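Local atomic coordinates of mandelate racemase/muconate lactonizing enzyme (Polaromonas sp., PDB entry 2OG9), a protein that belongs to the mandelate racemase/muconate lactonizing group of the enolase superfamily and probably acts as a racemase or related enzyme on carboxylate substrates. Residues A[242-246]-A[266-272]; A[151-155]-A[177-182]; A[136-140]-A[320-326]. All blocks are in the same frame, centred on the assembly; numbering follows the deposited sequence.

Contact 1: residues A[242-246]-A[266-272]; sequences LDAYD and MLTSAAE
Leu242 enters the first segment in an extended conformation and keeps clear of 266-272. From Asp243 to Asp246 the chain makes a type I beta turn, closed by Asp246 N to Asp243 O at 2.9 Å. Asp243, with chi1 t, also forms an Asx turn: its OD2 accepts from Tyr245 N at 2.8 Å. Ala244 lies at the closest backbone approach, with its CA 6.3 Å from that of Met266, a selenomethionine. Ala244 CB meets Met266 CB at 3.6 Å. This packs two loops that follow successive parallel strands of the TIM barrel, 238-239 and 261-263. Tyr245, chi1 m, brings its ring against Leu267, whose CD2 makes an off-centre CH-pi contact, 4.2 Å from the Tyr245 ring centroid. Tyr245 OH donates to Glu272 OE2, in the first turn of helix 270-278, at 2.9 Å. Glu272 OE1 accepts from Thr268 N at 2.7 Å, while Glu272 N donates to the N-cap Ser269 OG at 3.2 Å. The side chains of Ser269 and Glu272 bind backbone groups at the helix start. Asp246, chi1 t, ends the segment as N-cap of helix 247-256. Arg111 of a second subunit packs on Tyr245 and forms a salt bridge with Asp243.

Contact 2: residues A[151-155]-A[177-182]; sequences CYNTS and GIGGIK
Two good backbone hydrogen bonds join the segments. Asn153 N donates to Gly180 O at 2.9 Å, and Lys182 N donates to Asn153 O at 2.8 Å. They flank a single bridge between Asn153 and Ile181, whose CA atoms are 5.1 Å apart. A weak bond runs from Gly179 N to Cys151 O at 3.0 Å. CA-H...O contacts follow the same line: Tyr152 CA to Gly180 O at 3.1 Å, Ile181 CA to Asn153 O at 3.2 Å and Thr154 CA to Lys182 O at 3.4 Å. A water donates to Thr154 O at 2.7 Å and to Lys182 O at 3.1 Å. The link joins the end of strand 148-152 to the start of strand 181-184 across helix 163-175, a right-handed beta-alpha-beta unit as expected of a TIM barrel. Gly177 ends that helix in a Schellman motif, with phi 113°. Gly179 lies so close to Cys151 O that a CB there would clash. The side chain of Lys182, chi1 t, passes the Tyr152 ring edge, with its CE 3.6 Å from Tyr152 CE1. Its NZ reaches Asp213 in a salt bridge. Asn153 and Ser155 both hydrogen-bond to Ser173 of helix 163-175. Ile181 turns its CD1 to Asn153 OD1 at 3.3 Å and Ser155 OG at 3.5 Å. Ile178 CG2 lies 3.7 Å from Tyr152 CA, and its CD1 is 4.3 Å from Cys151 SG.

Contact 3: residues A[136-140]-A[320-326]; sequences LSLAK and LHVHLAA
One hydrogen bond crosses between the segments. Ala139 N, in the first turn of helix 138-142, donates to His323 ND1 at 3.2 Å, with an angle of 141° at the hydrogen. This backbone NH has no earlier helical carbonyl to bond, so a histidine from another helix serves as its acceptor. His323, with chi1 m and chi2 -75°, points from helix 318-326 toward 136-140. Its other ring nitrogen, NE2, hydrogen-bonds to Leu363 O, so the imidazole links three parts of the chain. Within the first segment Ser137, chi1 p, is the N-cap, and its OG accepts from Lys140 N at 3.1 Å. Leu136 before it is extended. Lys140 has its CA-to-CB bond directed away from 320-326 and forms salt bridges with Asp91 and Asp94 of a third subunit.

The apolar contacts lie beside this bond. Leu138 CB lies over one face of the His323 ring, 4.1 Å from its centroid, in a CH-pi contact. Leu138 CD2 meets Leu320 CD1 at 4.0 Å; both leucines have chi1 t and chi2 p. Ala139, with only a methyl side chain, lets the backbones come close: its CA is 4.5 Å from His323 CA. Ala139 CB also touches Ala326 CB at 4.0 Å, one turn along the helix from His323.

The contact packs the short helix 138-142, which leads into strand 148-152, against helix 318-326 of the barrel domain. Ile295 of helix 295-307 packs on Leu138, Leu320 and Leu324, and Ala289 of helix 289-292 packs on Leu320 and Leu324.

Overall arrangement
Contacts 2 and 3 are buried and contact 1 partly so; contacts 1 and 3 each also meet another subunit, and contact 2 does not. Contact 2 depends mainly on backbone hydrogen bonds between strand ends. Contacts 1 and 3 instead have one side-chain hydrogen bond across the segments, by a tyrosine hydroxyl in one and a histidine ring in the other, and each involves the start of a helix. Their centres are 24 Å apart, on opposite sides of the chain's centre. Contacts 2 and 3 are linked in sequence, helix 138-142 preceding strand 148-152; their nearest atoms are about 8 Å apart. Contact 3 spans the longest sequence separation, and both others lie within it.

Contact 1: residues A[242-246]-A[266-272]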
# COMPACT_ATOMS: atom_id res chain seq x y z
N LEU A 242 2.44 6.21 -25.96
CA LEU A 242 3.81 6.08 -25.46
C LEU A 242 4.43 4.73 -25.80
O LEU A 242 3.80 3.88 -26.42
CB LEU A 242 3.82 6.23 -23.94
CG LEU A 242 3.26 7.53 -23.37
CD1 LEU A 242 3.07 7.39 -21.87
CD2 LEU A 242 4.21 8.68 -23.70
N ASP A 243 5.68 4.54 -25.39
CA ASP A 243 6.37 3.27 -25.61
C ASP A 243 5.47 2.18 -25.03
O ASP A 243 4.93 2.33 -23.93
CB ASP A 243 7.72 3.24 -24.89
CG ASP A 243 8.40 1.88 -25.01
OD1 ASP A 243 8.96 1.58 -26.08
OD2 ASP A 243 8.36 1.11 -24.03
N ALA A 244 5.31 1.09 -25.77
CA ALA A 244 4.46 -0.02 -25.35
C ALA A 244 4.74 -0.52 -23.93
O ALA A 244 3.86 -1.07 -23.27
CB ALA A 244 4.59 -1.17 -26.34
N TYR A 245 5.97 -0.32 -23.46
CA TYR A 245 6.34 -0.79 -22.14
C TYR A 245 6.31 0.23 -21.01
O TYR A 245 6.63 -0.09 -19.87
CB TYR A 245 7.72 -1.47 -22.22
CG TYR A 245 7.66 -2.78 -22.96
CD1 TYR A 245 7.31 -3.96 -22.30
CD2 TYR A 245 7.84 -2.83 -24.34
CE1 TYR A 245 7.14 -5.15 -23.00
CE2 TYR A 245 7.67 -4.02 -25.05
CZ TYR A 245 7.32 -5.17 -24.37
OH TYR A 245 7.12 -6.35 -25.06
N ASP A 246 5.92 1.46 -21.32
CA ASP A 246 5.84 2.51 -20.31
C ASP A 246 4.47 2.43 -19.62
O ASP A 246 3.60 3.27 -19.84
CB ASP A 246 6.03 3.89 -20.94
CG ASP A 246 6.10 5.00 -19.91
OD1 ASP A 246 6.09 4.67 -18.70
OD2 ASP A 246 6.17 6.18 -20.30
N MSE A 266 1.63 -4.47 -28.89
CA MSE A 266 3.03 -4.88 -29.03
C MSE A 266 3.48 -6.00 -28.09
O MSE A 266 4.52 -6.63 -28.32
CB MSE A 266 3.95 -3.68 -28.82
CG MSE A 266 3.73 -2.54 -29.80
SE MSE A 266 3.93 -3.14 -31.63
CE MSE A 266 5.84 -3.49 -31.59
N LEU A 267 2.70 -6.24 -27.05
CA LEU A 267 3.04 -7.25 -26.05
C LEU A 267 3.00 -8.67 -26.60
O LEU A 267 2.21 -8.98 -27.48
CB LEU A 267 2.11 -7.09 -24.83
CG LEU A 267 2.10 -5.65 -24.29
CD1 LEU A 267 1.28 -5.58 -23.00
CD2 LEU A 267 3.53 -5.19 -24.03
N THR A 268 3.86 -9.54 -26.07
CA THR A 268 3.94 -10.91 -26.55
C THR A 268 3.69 -12.03 -25.55
O THR A 268 4.08 -13.17 -25.79
CB THR A 268 5.32 -11.16 -27.21
OG1 THR A 268 6.36 -10.92 -26.25
CG2 THR A 268 5.53 -10.24 -28.39
N SER A 269 3.05 -11.72 -24.42
CA SER A 269 2.77 -12.76 -23.43
C SER A 269 1.69 -12.35 -22.46
O SER A 269 1.40 -11.16 -22.30
CB SER A 269 4.04 -13.12 -22.64
OG SER A 269 4.41 -12.08 -21.75
N ALA A 270 1.08 -13.34 -21.81
CA ALA A 270 0.03 -13.07 -20.84
C ALA A 270 0.62 -12.27 -19.68
O ALA A 270 -0.04 -11.38 -19.13
CB ALA A 270 -0.56 -14.39 -20.33
N ALA A 271 1.85 -12.60 -19.31
CA ALA A 271 2.53 -11.91 -18.21
C ALA A 271 2.68 -10.41 -18.46
O ALA A 271 2.48 -9.60 -17.55
CB ALA A 271 3.89 -12.55 -17.96
N GLU A 272 3.04 -10.02 -19.69
CA GLU A 272 3.21 -8.60 -20.00
C GLU A 272 1.87 -7.87 -19.92
O GLU A 272 1.80 -6.74 -19.45
CB GLU A 272 3.81 -8.41 -21.40
CG GLU A 272 5.18 -9.05 -21.60
CD GLU A 272 5.84 -8.62 -22.90
OE1 GLU A 272 5.14 -8.61 -23.94
OE2 GLU A 272 7.05 -8.30 -22.89

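Contact 2: residues A[151-155]-A[177-182]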
# COMPACT_ATOMS: atom_id res chain seq x y z
N CYS A 151 -16.83 -2.55 -35.83
CA CYS A 151 -15.57 -2.52 -36.57
C CYS A 151 -15.21 -1.11 -37.00
O CYS A 151 -16.05 -0.21 -37.03
CB CYS A 151 -15.66 -3.42 -37.81
SG CYS A 151 -16.83 -2.87 -39.09
N TYR A 152 -13.93 -0.93 -37.33
CA TYR A 152 -13.41 0.35 -37.76
C TYR A 152 -12.25 0.07 -38.71
O TYR A 152 -11.76 -1.06 -38.76
CB TYR A 152 -12.90 1.14 -36.56
CG TYR A 152 -11.73 0.49 -35.84
CD1 TYR A 152 -10.42 0.86 -36.12
CD2 TYR A 152 -11.94 -0.51 -34.89
CE1 TYR A 152 -9.34 0.26 -35.47
CE2 TYR A 152 -10.86 -1.13 -34.24
CZ TYR A 152 -9.57 -0.74 -34.53
OH TYR A 152 -8.51 -1.34 -33.90
N ASN A 153 -11.84 1.08 -39.46
CA ASN A 153 -10.72 0.93 -40.37
C ASN A 153 -9.98 2.25 -40.54
O ASN A 153 -10.43 3.29 -40.05
CB ASN A 153 -11.21 0.38 -41.73
CG ASN A 153 -11.77 1.46 -42.65
OD1 ASN A 153 -12.14 2.55 -42.23
ND2 ASN A 153 -11.86 1.13 -43.94
N THR A 154 -8.83 2.21 -41.21
CA THR A 154 -8.02 3.40 -41.45
C THR A 154 -8.33 3.96 -42.83
O THR A 154 -7.90 5.06 -43.18
CB THR A 154 -6.52 3.07 -41.40
OG1 THR A 154 -6.18 2.25 -42.53
CG2 THR A 154 -6.17 2.32 -40.12
N SER A 155 -9.07 3.18 -43.61
CA SER A 155 -9.43 3.56 -44.97
C SER A 155 -8.15 3.79 -45.78
O SER A 155 -8.08 4.72 -46.60
CB SER A 155 -10.29 4.82 -44.97
OG SER A 155 -11.55 4.57 -44.38
N GLY A 177 -20.19 0.40 -44.90
CA GLY A 177 -20.56 -0.25 -43.66
C GLY A 177 -19.60 -0.21 -42.48
O GLY A 177 -19.92 -0.74 -41.42
N ILE A 178 -18.43 0.40 -42.66
CA ILE A 178 -17.46 0.47 -41.56
C ILE A 178 -18.05 1.29 -40.42
O ILE A 178 -18.75 2.28 -40.65
CB ILE A 178 -16.13 1.11 -42.04
CG1 ILE A 178 -15.46 0.22 -43.09
CG2 ILE A 178 -15.18 1.28 -40.86
CD1 ILE A 178 -15.00 -1.14 -42.55
N GLY A 179 -17.77 0.89 -39.19
CA GLY A 179 -18.32 1.59 -38.04
C GLY A 179 -17.46 2.65 -37.38
O GLY A 179 -17.89 3.27 -36.40
N GLY A 180 -16.26 2.88 -37.90
CA GLY A 180 -15.38 3.88 -37.32
C GLY A 180 -14.12 4.06 -38.12
O GLY A 180 -13.78 3.22 -38.96
N ILE A 181 -13.40 5.15 -37.86
CA ILE A 181 -12.17 5.47 -38.57
C ILE A 181 -10.99 5.70 -37.63
O ILE A 181 -11.07 6.51 -36.72
CB ILE A 181 -12.35 6.77 -39.42
CG1 ILE A 181 -13.49 6.60 -40.42
CG2 ILE A 181 -11.05 7.11 -40.12
CD1 ILE A 181 -13.26 5.53 -41.47
N LYS A 182 -9.89 4.98 -37.84
CA LYS A 182 -8.71 5.19 -37.01
C LYS A 182 -7.69 6.00 -37.81
O LYS A 182 -7.30 5.60 -38.91
CB LYS A 182 -8.08 3.86 -36.58
CG LYS A 182 -6.83 4.05 -35.72
CD LYS A 182 -6.55 2.85 -34.83
CE LYS A 182 -6.04 1.66 -35.62
NZ LYS A 182 -4.59 1.74 -35.90
O HOH W 1 -6.98 7.04 -41.59

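Contact 3: residues A[136-140]-A[320-326]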
# COMPACT_ATOMS: atom_id res chain seq x y z
N LEU A 136 -19.19 -26.41 -34.65
CA LEU A 136 -19.44 -25.03 -34.23
C LEU A 136 -18.36 -24.07 -34.68
O LEU A 136 -17.20 -24.46 -34.85
CB LEU A 136 -19.53 -24.95 -32.71
CG LEU A 136 -20.56 -25.76 -31.93
CD1 LEU A 136 -20.29 -25.61 -30.43
CD2 LEU A 136 -21.96 -25.29 -32.29
N SER A 137 -18.73 -22.81 -34.89
CA SER A 137 -17.75 -21.80 -35.25
C SER A 137 -16.91 -21.67 -33.98
O SER A 137 -17.32 -22.14 -32.91
CB SER A 137 -18.44 -20.47 -35.55
OG SER A 137 -19.17 -20.02 -34.42
N LEU A 138 -15.73 -21.06 -34.08
CA LEU A 138 -14.90 -20.90 -32.89
C LEU A 138 -15.66 -20.05 -31.88
O LEU A 138 -15.62 -20.33 -30.68
CB LEU A 138 -13.58 -20.21 -33.25
CG LEU A 138 -12.65 -19.89 -32.07
CD1 LEU A 138 -12.32 -21.18 -31.31
CD2 LEU A 138 -11.39 -19.23 -32.57
N ALA A 139 -16.36 -19.03 -32.36
CA ALA A 139 -17.12 -18.16 -31.46
C ALA A 139 -18.17 -18.93 -30.65
O ALA A 139 -18.35 -18.67 -29.47
CB ALA A 139 -17.80 -17.04 -32.26
N LYS A 140 -18.86 -19.86 -31.30
CA LYS A 140 -19.88 -20.63 -30.61
C LYS A 140 -19.28 -21.69 -29.69
O LYS A 140 -19.88 -22.05 -28.68
CB LYS A 140 -20.84 -21.28 -31.63
CG LYS A 140 -21.74 -20.27 -32.35
CD LYS A 140 -22.74 -19.61 -31.39
CE LYS A 140 -23.56 -18.52 -32.10
NZ LYS A 140 -24.67 -17.98 -31.25
N LEU A 320 -9.35 -14.14 -37.09
CA LEU A 320 -9.30 -14.87 -35.83
C LEU A 320 -9.97 -14.07 -34.71
O LEU A 320 -10.79 -14.60 -33.96
CB LEU A 320 -7.85 -15.17 -35.45
CG LEU A 320 -7.56 -15.67 -34.03
CD1 LEU A 320 -8.30 -16.97 -33.77
CD2 LEU A 320 -6.06 -15.88 -33.87
N HIS A 321 -9.63 -12.79 -34.61
CA HIS A 321 -10.17 -11.96 -33.53
C HIS A 321 -11.67 -11.71 -33.54
O HIS A 321 -12.25 -11.43 -32.50
CB HIS A 321 -9.41 -10.64 -33.46
CG HIS A 321 -7.98 -10.81 -33.06
ND1 HIS A 321 -7.60 -11.53 -31.95
CD2 HIS A 321 -6.84 -10.36 -33.63
CE1 HIS A 321 -6.29 -11.52 -31.85
NE2 HIS A 321 -5.80 -10.81 -32.85
N VAL A 322 -12.32 -11.81 -34.70
CA VAL A 322 -13.76 -11.60 -34.73
C VAL A 322 -14.43 -12.67 -33.86
O VAL A 322 -15.43 -12.40 -33.19
CB VAL A 322 -14.33 -11.67 -36.18
CG1 VAL A 322 -14.06 -13.03 -36.81
CG2 VAL A 322 -15.81 -11.38 -36.15
N HIS A 323 -13.86 -13.87 -33.85
CA HIS A 323 -14.41 -14.95 -33.03
C HIS A 323 -14.13 -14.71 -31.55
O HIS A 323 -15.01 -14.89 -30.70
CB HIS A 323 -13.79 -16.29 -33.43
CG HIS A 323 -14.24 -16.79 -34.76
ND1 HIS A 323 -15.49 -17.34 -34.97
CD2 HIS A 323 -13.63 -16.79 -35.97
CE1 HIS A 323 -15.63 -17.66 -36.24
NE2 HIS A 323 -14.52 -17.33 -36.87
N LEU A 324 -12.89 -14.31 -31.24
CA LEU A 324 -12.50 -14.06 -29.86
C LEU A 324 -13.26 -12.86 -29.29
O LEU A 324 -13.71 -12.89 -28.15
CB LEU A 324 -10.99 -13.85 -29.79
CG LEU A 324 -10.18 -15.08 -30.22
CD1 LEU A 324 -8.69 -14.77 -30.29
CD2 LEU A 324 -10.43 -16.22 -29.24
N ALA A 325 -13.41 -11.81 -30.09
CA ALA A 325 -14.14 -10.62 -29.65
C ALA A 325 -15.60 -10.94 -29.38
O ALA A 325 -16.21 -10.38 -28.46
CB ALA A 325 -14.03 -9.52 -30.71
N ALA A 326 -16.18 -11.84 -30.17
CA ALA A 326 -17.57 -12.21 -29.98
C ALA A 326 -17.79 -12.85 -28.61
O ALA A 326 -18.88 -12.78 -28.05
CB ALA A 326 -18.01 -13.17 -31.09